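Local structure of imine reductase (Bacillus cereus, 4D3D) at residues N89-I94 / K123-R128; G243-D248 / L299-K304; L199-A204 / I213-F218; V24-L29 / D38-Y43. The protein catalyses the NADPH-dependent, S-selective reduction of the imine 2-methylpyrroline. One frame throughout, in Å; residues are numbered along the deposited sequence.

Contact 1 (N89-I94 / K123-R128); sequences NVMYSI and KWLEDR
Tyr92 drives the edge of its ring into one face of the Trp124 indole, a T-shaped pair at the tight centre of the contact between residues 89-94 and 123-128. The planes stand at 89°, and the ring of Tyr92 lies 5.0 Å, centroid to centroid, from the five-membered ring of Trp124. The leading atom is Tyr92 CE1, 3.7 Å from Trp124 CG, while CD1 follows over the indole bridge. With its CG anti to the backbone N (chi1 -172°), Trp124 reaches out to receive that edge. Met91 fills in beside the pair: its chain bends at the sulfur, so that CE sits over the rim of one face of the Tyr92 ring and approaches Trp124 CE3 at 4.1 Å, and SD rests 4.0 Å from Leu125 CD1. Met91 and Leu125 are buried and also touch strand 106-109, through Asn109 and Leu107.

The other side of the indole is more polar and nearer solvent. The Arg128 guanidinium lies over the opposite face, toward its rim, with CZ 3.2 Å above the indole plane. A bond from Arg128 NH1 to Trp124 O (2.9 Å) and another from NE to Ser99 help fix it. Farther out, Lys123 and Asp127 form an exposed salt bridge, 3.1 Å from NZ to OD1.

The helix axes stay 12.5 Å apart and cross at only 21°, a gap that large side chains span. Such near-parallel neighbours, each linking consecutive parallel strands on one face of the sheet, are characteristic of the beta-alpha-beta crossovers of a Rossmann-type domain.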
# COMPACT_ATOMS: atom_id res chain seq x y z
N ASN B 89 22.01 1.71 -21.39
CA ASN B 89 23.23 2.34 -21.92
C ASN B 89 24.32 1.38 -22.39
O ASN B 89 25.08 1.73 -23.34
CB ASN B 89 23.81 3.38 -20.97
CG ASN B 89 22.90 4.57 -20.90
OD1 ASN B 89 22.05 4.76 -21.79
ND2 ASN B 89 22.99 5.29 -19.83
N VAL B 90 24.40 0.24 -21.73
CA VAL B 90 25.40 -0.78 -22.05
C VAL B 90 25.01 -1.25 -23.48
O VAL B 90 25.87 -1.46 -24.29
CB VAL B 90 25.43 -1.99 -21.10
CG1 VAL B 90 26.41 -3.04 -21.58
CG2 VAL B 90 25.83 -1.55 -19.68
N MET B 91 23.72 -1.48 -23.74
CA MET B 91 23.30 -1.91 -25.09
C MET B 91 23.81 -1.04 -26.20
O MET B 91 24.41 -1.52 -27.17
CB MET B 91 21.75 -2.08 -25.21
CG MET B 91 21.36 -2.76 -26.47
SD MET B 91 19.70 -2.41 -27.13
CE MET B 91 19.84 -0.72 -27.55
N TYR B 92 23.59 0.25 -26.06
CA TYR B 92 24.09 1.17 -27.04
C TYR B 92 25.58 1.10 -27.15
O TYR B 92 26.16 1.19 -28.27
CB TYR B 92 23.68 2.57 -26.75
CG TYR B 92 22.17 2.76 -26.84
CD1 TYR B 92 21.52 2.70 -28.04
CD2 TYR B 92 21.42 2.96 -25.71
CE1 TYR B 92 20.13 2.85 -28.13
CE2 TYR B 92 20.03 3.13 -25.79
CZ TYR B 92 19.39 3.07 -26.98
OH TYR B 92 18.02 3.25 -27.06
N SER B 93 26.27 1.03 -26.00
CA SER B 93 27.74 1.09 -26.02
C SER B 93 28.29 -0.07 -26.84
O SER B 93 29.25 0.08 -27.59
CB SER B 93 28.23 1.04 -24.54
OG SER B 93 29.67 1.03 -24.52
N ILE B 94 27.79 -1.26 -26.63
CA ILE B 94 28.35 -2.43 -27.31
C ILE B 94 27.81 -2.65 -28.74
O ILE B 94 28.51 -3.20 -29.60
CB ILE B 94 28.22 -3.73 -26.47
CG1 ILE B 94 26.79 -4.15 -26.31
CG2 ILE B 94 28.90 -3.65 -25.07
CD1 ILE B 94 26.58 -5.47 -25.71
N LYS B 123 12.99 1.22 -31.20
CA LYS B 123 12.99 1.99 -32.45
C LYS B 123 14.42 2.01 -33.04
O LYS B 123 14.57 1.81 -34.28
CB LYS B 123 12.53 3.39 -32.21
CG LYS B 123 12.59 4.27 -33.45
CD LYS B 123 11.73 3.64 -34.59
CE LYS B 123 11.37 4.56 -35.79
NZ LYS B 123 12.45 5.48 -36.23
N TRP B 124 15.41 2.25 -32.17
CA TRP B 124 16.85 2.24 -32.59
C TRP B 124 17.19 0.93 -33.25
O TRP B 124 17.89 0.94 -34.34
CB TRP B 124 17.71 2.60 -31.37
CG TRP B 124 19.19 2.82 -31.67
CD1 TRP B 124 19.81 4.03 -31.90
CD2 TRP B 124 20.20 1.81 -31.70
NE1 TRP B 124 21.18 3.80 -32.09
CE2 TRP B 124 21.43 2.46 -31.95
CE3 TRP B 124 20.20 0.42 -31.50
CZ2 TRP B 124 22.64 1.74 -32.02
CZ3 TRP B 124 21.37 -0.29 -31.50
CH2 TRP B 124 22.59 0.36 -31.87
N LEU B 125 16.84 -0.19 -32.66
CA LEU B 125 17.07 -1.50 -33.21
C LEU B 125 16.35 -1.77 -34.53
O LEU B 125 16.94 -2.27 -35.48
CB LEU B 125 16.72 -2.60 -32.24
CG LEU B 125 17.65 -2.65 -30.99
CD1 LEU B 125 17.10 -3.54 -29.91
CD2 LEU B 125 18.99 -3.21 -31.51
N GLU B 126 15.07 -1.38 -34.62
CA GLU B 126 14.32 -1.51 -35.88
C GLU B 126 14.94 -0.73 -37.03
O GLU B 126 14.91 -1.26 -38.16
CB GLU B 126 12.84 -1.06 -35.68
CG GLU B 126 12.19 -1.95 -34.64
N ASP B 127 15.43 0.47 -36.79
CA ASP B 127 16.07 1.32 -37.81
C ASP B 127 17.32 0.54 -38.41
O ASP B 127 17.72 0.79 -39.55
CB ASP B 127 16.54 2.61 -37.26
CG ASP B 127 15.38 3.57 -37.01
OD1 ASP B 127 14.26 3.24 -37.48
OD2 ASP B 127 15.62 4.61 -36.40
N ARG B 128 17.87 -0.37 -37.63
CA ARG B 128 19.06 -1.18 -38.05
C ARG B 128 18.70 -2.59 -38.49
O ARG B 128 19.54 -3.48 -38.73
CB ARG B 128 20.14 -1.16 -36.92
CG ARG B 128 20.75 0.22 -36.73
CD ARG B 128 21.34 0.45 -35.34
NE ARG B 128 21.90 1.82 -35.30
CZ ARG B 128 21.18 2.93 -35.24
NH1 ARG B 128 19.87 2.90 -35.18
NH2 ARG B 128 21.77 4.09 -35.29

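Contact 2 (G243-D248 / L299-K304); sequences GEHPGD and LIEIFK
His245 presents its imidazole to Ile300 and Glu301, and the three side chains meet at quite different attitudes. Against Ile300 the histidine crosses at about a right angle, and the methyl CG2 comes obliquely to the ring, 4.0 Å from His245 CE1. Ile300 carries its CG1 anti to the backbone N (chi1 -158°), which leaves CG2 as the branch that meets the imidazole. Glu301 approaches at the ring edge instead: its OE2 lies near the imidazole plane, 3.7 Å from His245 NE2, too far for a hydrogen bond. The chain of Glu301 is bent at its second torsion, and the carboxylate is turned 65° from the ring. What helps to fix the imidazole is ND1, which is hydrogen-bonded to Thr297, just ahead of residues 299-304.

Residues 299-304 also meet the second subunit. Ile300 packs on Leu205 of that subunit, and Phe303 sets its ring edge-to-face with His203 of the same subunit. The loop that carries His245 to helix 300-304 follows directly on helix 215-242 of this all-helical domain, which ends at Gly243, with positive phi (70°), in a Schellman motif.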
# COMPACT_ATOMS: atom_id res chain seq x y z
N GLY B 243 -14.33 7.89 -15.02
CA GLY B 243 -13.96 9.19 -14.58
C GLY B 243 -14.95 9.77 -13.55
O GLY B 243 -15.06 10.99 -13.40
N GLU B 244 -15.60 8.88 -12.83
CA GLU B 244 -16.63 9.23 -11.83
C GLU B 244 -16.10 9.11 -10.40
O GLU B 244 -15.67 8.03 -9.97
CB GLU B 244 -17.86 8.34 -12.01
CG GLU B 244 -18.64 8.64 -13.31
CD GLU B 244 -19.15 10.10 -13.38
OE1 GLU B 244 -19.83 10.55 -12.43
OE2 GLU B 244 -18.84 10.81 -14.37
N HIS B 245 -16.27 10.18 -9.63
CA HIS B 245 -15.82 10.27 -8.26
C HIS B 245 -16.96 10.73 -7.32
O HIS B 245 -16.78 11.61 -6.45
CB HIS B 245 -14.65 11.25 -8.15
CG HIS B 245 -13.54 10.98 -9.10
ND1 HIS B 245 -12.73 9.86 -8.99
CD2 HIS B 245 -13.08 11.67 -10.17
CE1 HIS B 245 -11.87 9.85 -9.99
NE2 HIS B 245 -12.03 10.94 -10.72
N PRO B 246 -18.13 10.09 -7.42
CA PRO B 246 -19.22 10.61 -6.54
C PRO B 246 -18.95 10.32 -5.10
O PRO B 246 -18.35 9.28 -4.78
CB PRO B 246 -20.44 9.79 -7.01
CG PRO B 246 -19.87 8.54 -7.50
CD PRO B 246 -18.60 8.92 -8.18
N GLY B 247 -19.44 11.17 -4.21
CA GLY B 247 -19.27 10.93 -2.81
C GLY B 247 -20.31 10.08 -2.13
O GLY B 247 -20.62 10.34 -0.99
N ASP B 248 -20.77 9.02 -2.79
CA ASP B 248 -21.88 8.22 -2.21
C ASP B 248 -21.48 7.26 -1.09
O ASP B 248 -22.30 6.99 -0.23
CB ASP B 248 -22.66 7.53 -3.30
CG ASP B 248 -21.80 6.63 -4.19
OD1 ASP B 248 -20.61 6.91 -4.39
OD2 ASP B 248 -22.34 5.66 -4.72
N LEU B 299 -8.56 12.32 -6.03
CA LEU B 299 -7.12 12.63 -5.94
C LEU B 299 -6.27 12.15 -7.12
O LEU B 299 -5.17 12.70 -7.32
CB LEU B 299 -6.52 12.20 -4.62
CG LEU B 299 -7.13 12.77 -3.32
CD1 LEU B 299 -6.60 12.14 -2.08
CD2 LEU B 299 -6.95 14.29 -3.30
N ILE B 300 -6.81 11.29 -7.95
CA ILE B 300 -6.09 10.93 -9.16
C ILE B 300 -5.91 12.16 -10.06
O ILE B 300 -4.93 12.27 -10.78
CB ILE B 300 -6.73 9.73 -9.84
CG1 ILE B 300 -5.66 9.07 -10.74
CG2 ILE B 300 -7.92 10.13 -10.59
CD1 ILE B 300 -6.07 7.77 -11.37
N GLU B 301 -6.79 13.14 -9.92
CA GLU B 301 -6.63 14.40 -10.64
C GLU B 301 -5.46 15.19 -10.19
O GLU B 301 -4.84 15.90 -11.05
CB GLU B 301 -7.90 15.27 -10.57
CG GLU B 301 -9.14 14.54 -11.06
CD GLU B 301 -9.06 13.94 -12.50
OE1 GLU B 301 -8.43 14.51 -13.38
OE2 GLU B 301 -9.66 12.87 -12.73
N ILE B 302 -5.09 15.14 -8.91
CA ILE B 302 -3.93 15.77 -8.43
C ILE B 302 -2.67 15.07 -8.99
O ILE B 302 -1.71 15.75 -9.39
CB ILE B 302 -3.89 15.79 -6.88
CG1 ILE B 302 -5.05 16.65 -6.34
CG2 ILE B 302 -2.54 16.27 -6.36
CD1 ILE B 302 -5.01 18.08 -6.81
N PHE B 303 -2.66 13.73 -9.00
CA PHE B 303 -1.51 13.00 -9.50
C PHE B 303 -1.32 13.28 -11.01
O PHE B 303 -0.19 13.36 -11.49
CB PHE B 303 -1.65 11.54 -9.22
CG PHE B 303 -1.55 11.15 -7.77
CD1 PHE B 303 -0.62 11.74 -6.93
CD2 PHE B 303 -2.38 10.20 -7.20
CE1 PHE B 303 -0.50 11.39 -5.62
CE2 PHE B 303 -2.27 9.84 -5.84
CZ PHE B 303 -1.31 10.40 -5.06
N LYS B 304 -2.44 13.45 -11.73
CA LYS B 304 -2.44 13.58 -13.18
C LYS B 304 -1.89 14.92 -13.51
O LYS B 304 -1.20 15.03 -14.52
CB LYS B 304 -3.86 13.50 -13.82
CG LYS B 304 -4.46 12.12 -13.80

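Contact 3 (L199-A204 / I213-F218); sequences LSYLHA and ITAEQF
Tyr201 leaves the long helix 182-210 with its CG anti to the backbone N (chi1 165°), a setting that swings the ring from its CB toward residues 213-218. Along one side of that ring, CD1 comes first, 4.0 Å from Phe218 CE2. Next is CE1, which makes the nearest approach, 3.9 Å to the same Phe218 CE2 and about as close to CD2. The two rings are almost parallel, with planes at 10°, yet they are slid so far apart, 5.9 Å between the Tyr201 and Phe218 centroids, that they barely overlap. The meeting is therefore one of offset ring carbons, with little stacking. From beside them Ala204 brings its CB to 3.9 Å from Phe218 CE2, touching CZ equally.

These residues belong to two consecutive helices of the C-terminal helical domain, where helix 182-210 gives way through a short turn to helix 215-242. The second helix opens with a capping box: Thr214 OG1 accepts from Gln217 N at 3.1 Å, and Gln217 OE1 accepts in return from Thr214 N. Asp241 of the second subunit adds its carboxylate to the same helix start, taking the N-H groups of Ala215 and Glu216.

Beyond CZ, the tip of Tyr201 turns polar. Its OH passes 4.1 Å from the Ala215 methyl CB and is joined to a water at 2.6 Å from OH. That water donates onward to Ala215 O, 2.8 Å away, so the buried phenol is tied to the backbone of the first helical turn through a single water. The Tyr201 side chain also packs on Ala222 and Met226, and on Thr237 of the second subunit.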
# COMPACT_ATOMS: atom_id res chain seq x y z
N LEU B 199 6.73 0.69 3.07
CA LEU B 199 7.19 1.71 3.96
C LEU B 199 6.08 2.15 4.93
O LEU B 199 6.35 2.55 6.07
CB LEU B 199 7.72 3.00 3.28
CG LEU B 199 9.13 2.87 2.68
CD1 LEU B 199 9.81 4.19 2.46
CD2 LEU B 199 9.99 1.85 3.27
N SER B 200 4.84 2.19 4.46
CA SER B 200 3.78 2.60 5.37
C SER B 200 3.59 1.60 6.50
O SER B 200 3.28 2.01 7.62
CB SER B 200 2.44 2.76 4.61
OG SER B 200 1.74 1.59 4.32
N TYR B 201 3.81 0.33 6.22
CA TYR B 201 3.85 -0.75 7.23
C TYR B 201 4.95 -0.49 8.25
O TYR B 201 4.72 -0.50 9.48
CB TYR B 201 3.99 -2.11 6.62
CG TYR B 201 4.38 -3.15 7.61
CD1 TYR B 201 3.49 -3.59 8.58
CD2 TYR B 201 5.74 -3.56 7.70
CE1 TYR B 201 3.91 -4.48 9.59
CE2 TYR B 201 6.17 -4.45 8.66
CZ TYR B 201 5.28 -4.91 9.61
OH TYR B 201 5.69 -5.81 10.62
N LEU B 202 6.16 -0.17 7.79
CA LEU B 202 7.27 0.18 8.75
C LEU B 202 7.00 1.39 9.58
O LEU B 202 7.35 1.48 10.80
CB LEU B 202 8.59 0.34 8.00
CG LEU B 202 9.08 -0.96 7.31
CD1 LEU B 202 10.30 -0.65 6.47
CD2 LEU B 202 9.44 -2.10 8.21
N HIS B 203 6.41 2.38 8.97
CA HIS B 203 6.02 3.60 9.59
C HIS B 203 4.95 3.34 10.73
O HIS B 203 5.15 3.81 11.88
CB HIS B 203 5.48 4.56 8.57
CG HIS B 203 5.22 5.91 9.13
ND1 HIS B 203 3.99 6.29 9.66
CD2 HIS B 203 6.04 6.97 9.34
CE1 HIS B 203 4.07 7.50 10.18
NE2 HIS B 203 5.30 7.96 9.95
N ALA B 204 3.92 2.62 10.35
CA ALA B 204 2.86 2.18 11.30
C ALA B 204 3.49 1.35 12.45
O ALA B 204 3.16 1.57 13.66
CB ALA B 204 1.80 1.39 10.59
N ILE B 213 3.86 -1.76 21.55
CA ILE B 213 3.34 -2.92 20.85
C ILE B 213 4.38 -3.46 19.90
O ILE B 213 5.01 -2.70 19.14
CB ILE B 213 2.08 -2.49 20.02
CG1 ILE B 213 0.95 -1.91 20.89
CG2 ILE B 213 1.58 -3.63 19.20
CD1 ILE B 213 0.57 -2.82 22.04
N THR B 214 4.49 -4.77 19.83
CA THR B 214 5.48 -5.47 19.00
C THR B 214 4.99 -5.76 17.56
O THR B 214 3.78 -5.66 17.25
CB THR B 214 5.91 -6.81 19.60
OG1 THR B 214 4.82 -7.73 19.62
CG2 THR B 214 6.39 -6.55 21.01
N ALA B 215 5.92 -6.14 16.69
CA ALA B 215 5.52 -6.56 15.38
C ALA B 215 4.68 -7.83 15.43
O ALA B 215 3.76 -7.99 14.66
CB ALA B 215 6.70 -6.74 14.47
N GLU B 216 4.97 -8.72 16.39
CA GLU B 216 4.14 -9.94 16.53
C GLU B 216 2.68 -9.63 16.88
O GLU B 216 1.75 -10.23 16.29
CB GLU B 216 4.80 -10.86 17.60
CG GLU B 216 4.05 -12.20 17.75
CD GLU B 216 4.19 -13.11 16.54
OE1 GLU B 216 5.12 -12.88 15.70
OE2 GLU B 216 3.38 -14.05 16.42
N GLN B 217 2.49 -8.66 17.73
CA GLN B 217 1.16 -8.16 18.13
C GLN B 217 0.43 -7.49 16.95
O GLN B 217 -0.75 -7.74 16.72
CB GLN B 217 1.26 -7.19 19.27
CG GLN B 217 1.58 -7.84 20.62
CD GLN B 217 1.70 -6.81 21.73
OE1 GLN B 217 2.63 -6.03 21.75
NE2 GLN B 217 0.76 -6.83 22.66
N PHE B 218 1.18 -6.70 16.17
CA PHE B 218 0.61 -6.01 15.01
C PHE B 218 0.32 -6.89 13.82
O PHE B 218 -0.61 -6.58 13.04
CB PHE B 218 1.55 -4.82 14.64
CG PHE B 218 1.03 -3.89 13.58
CD1 PHE B 218 -0.32 -3.58 13.44
CD2 PHE B 218 1.96 -3.20 12.76
CE1 PHE B 218 -0.74 -2.67 12.49
CE2 PHE B 218 1.54 -2.29 11.82
CZ PHE B 218 0.19 -2.03 11.67
O HOH W 1 4.03 -7.33 11.99

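Contact 4 (V24-L29 / D38-Y43); sequences VTVIGL and DVFLEY
Val24 and Phe40 bring their CA atoms to 8.2 Å where the extended strand 24-27 packs against the last turns of helix 31-42. Together with strand 46-50 these elements form a beta-alpha-beta unit, the opening unit of a Rossmann-type NADP-binding domain. At the strand's end Gly28, with positive phi (103°), adopts a backbone shape that suits only glycine; it fits the first glycine of a GxGxxG turn, which in relatives lies against the dinucleotide.

Both Val24 and Val26 point from the strand toward the helix, and both meet the ring of Phe40. Their approaches differ. Val24 lies over a face: its CG1 makes a CH-pi contact 3.9 Å from the Phe40 ring centroid, 18° off the normal and displaced toward the CD2 side. This methyl occupies the position between the backbone N and the carbonyl carbon (chi1 65°), which raises it to the ring. The aromatic side chain crosses that of Val24 at about a right angle. Val47, Thr166, Leu170 and the ring of Tyr45 also pack around Phe40. Val26 stands at the ring edge, near its plane, with CG2 4.3 Å from Phe40 CD2.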
# COMPACT_ATOMS: atom_id res chain seq x y z
N VAL B 24 20.94 -20.48 -28.68
CA VAL B 24 20.68 -19.10 -28.20
C VAL B 24 21.98 -18.41 -27.75
O VAL B 24 22.93 -19.09 -27.36
CB VAL B 24 19.64 -19.16 -27.05
CG1 VAL B 24 20.20 -19.89 -25.83
CG2 VAL B 24 19.07 -17.77 -26.72
N THR B 25 22.04 -17.09 -27.86
CA THR B 25 23.17 -16.30 -27.40
C THR B 25 22.76 -15.53 -26.14
O THR B 25 21.65 -14.95 -26.09
CB THR B 25 23.62 -15.31 -28.50
OG1 THR B 25 24.18 -16.04 -29.59
CG2 THR B 25 24.64 -14.32 -27.97
N VAL B 26 23.64 -15.46 -25.14
CA VAL B 26 23.43 -14.66 -23.92
C VAL B 26 24.59 -13.68 -23.85
O VAL B 26 25.76 -14.09 -23.80
CB VAL B 26 23.35 -15.51 -22.65
CG1 VAL B 26 23.26 -14.65 -21.42
CG2 VAL B 26 22.18 -16.47 -22.76
N ILE B 27 24.26 -12.40 -23.87
CA ILE B 27 25.20 -11.34 -23.73
C ILE B 27 24.96 -10.66 -22.40
O ILE B 27 23.87 -10.19 -22.07
CB ILE B 27 25.10 -10.31 -24.87
CG1 ILE B 27 25.64 -10.85 -26.19
CG2 ILE B 27 25.89 -9.03 -24.48
CD1 ILE B 27 25.34 -10.03 -27.40
N GLY B 28 26.00 -10.63 -21.58
CA GLY B 28 25.89 -10.10 -20.21
C GLY B 28 25.83 -11.23 -19.19
O GLY B 28 24.89 -12.03 -19.16
N LEU B 29 26.89 -11.35 -18.38
CA LEU B 29 27.07 -12.56 -17.52
C LEU B 29 27.15 -12.15 -16.06
O LEU B 29 27.97 -12.70 -15.30
CB LEU B 29 28.29 -13.36 -17.99
CG LEU B 29 28.18 -13.88 -19.44
CD1 LEU B 29 29.48 -14.51 -19.93
CD2 LEU B 29 27.01 -14.88 -19.57
N ASP B 38 22.80 -21.14 -17.68
CA ASP B 38 22.88 -22.44 -16.98
C ASP B 38 21.63 -23.30 -17.26
O ASP B 38 21.72 -24.51 -17.59
CB ASP B 38 23.03 -22.11 -15.49
CG ASP B 38 23.74 -23.15 -14.73
OD1 ASP B 38 24.96 -23.33 -14.95
OD2 ASP B 38 23.07 -23.78 -13.90
N VAL B 39 20.46 -22.68 -17.17
CA VAL B 39 19.21 -23.39 -17.45
C VAL B 39 19.07 -23.75 -18.88
O VAL B 39 18.65 -24.86 -19.19
CB VAL B 39 17.99 -22.57 -17.03
CG1 VAL B 39 16.69 -23.16 -17.57
CG2 VAL B 39 17.97 -22.54 -15.53
N PHE B 40 19.47 -22.86 -19.80
CA PHE B 40 19.49 -23.25 -21.19
C PHE B 40 20.40 -24.50 -21.41
O PHE B 40 19.98 -25.40 -22.15
CB PHE B 40 19.96 -22.09 -22.12
CG PHE B 40 18.94 -21.02 -22.37
CD1 PHE B 40 17.64 -21.33 -22.78
CD2 PHE B 40 19.31 -19.66 -22.27
CE1 PHE B 40 16.69 -20.32 -23.01
CE2 PHE B 40 18.39 -18.64 -22.55
CZ PHE B 40 17.08 -18.98 -22.93
N LEU B 41 21.59 -24.52 -20.80
CA LEU B 41 22.53 -25.67 -20.95
C LEU B 41 21.91 -26.95 -20.42
O LEU B 41 21.95 -28.00 -21.07
CB LEU B 41 23.89 -25.43 -20.25
CG LEU B 41 24.80 -24.43 -21.01
CD1 LEU B 41 25.92 -23.94 -20.10
CD2 LEU B 41 25.33 -24.99 -22.34
N GLU B 42 21.28 -26.84 -19.27
CA GLU B 42 20.59 -27.98 -18.68
C GLU B 42 19.51 -28.56 -19.60
O GLU B 42 19.33 -29.76 -19.63
CB GLU B 42 19.98 -27.56 -17.36
CG GLU B 42 19.24 -28.67 -16.61
CD GLU B 42 18.58 -28.14 -15.35
OE1 GLU B 42 18.99 -27.05 -14.90
OE2 GLU B 42 17.66 -28.82 -14.83
N TYR B 43 18.82 -27.72 -20.36
CA TYR B 43 17.74 -28.17 -21.22
C TYR B 43 18.24 -28.47 -22.62
O TYR B 43 17.44 -28.56 -23.57
CB TYR B 43 16.54 -27.16 -21.19
CG TYR B 43 15.69 -27.34 -19.91
CD1 TYR B 43 16.10 -26.79 -18.71
CD2 TYR B 43 14.53 -28.13 -19.90
CE1 TYR B 43 15.37 -26.98 -17.51
CE2 TYR B 43 13.81 -28.33 -18.72
CZ TYR B 43 14.24 -27.77 -17.53
OH TYR B 43 13.52 -27.95 -16.35

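Contacts 1 and 4 belong to the nucleotide-binding domain and contacts 2 and 3 to the helical C-terminal domain. The first two have centres 21 Å apart and touch, Ile94 CD1 lying 3.8 Å from Ile27 CG2; helices 88-95 and 31-42 pack on opposite faces of the one sheet. Contacts 2 and 3 lie 30 Å apart between centres, about 13 Å at their nearest atoms, and both reach the second subunit. Contact 3 is about 42 Å from contact 4, centre to centre. Bound polyethylene glycol, not necessarily the same molecule, lies about 9 Å from the Phe218 side chain and about 12 Å from that of His245. In relatives, the active site forms between the nucleotide domain and the partner's helical domain.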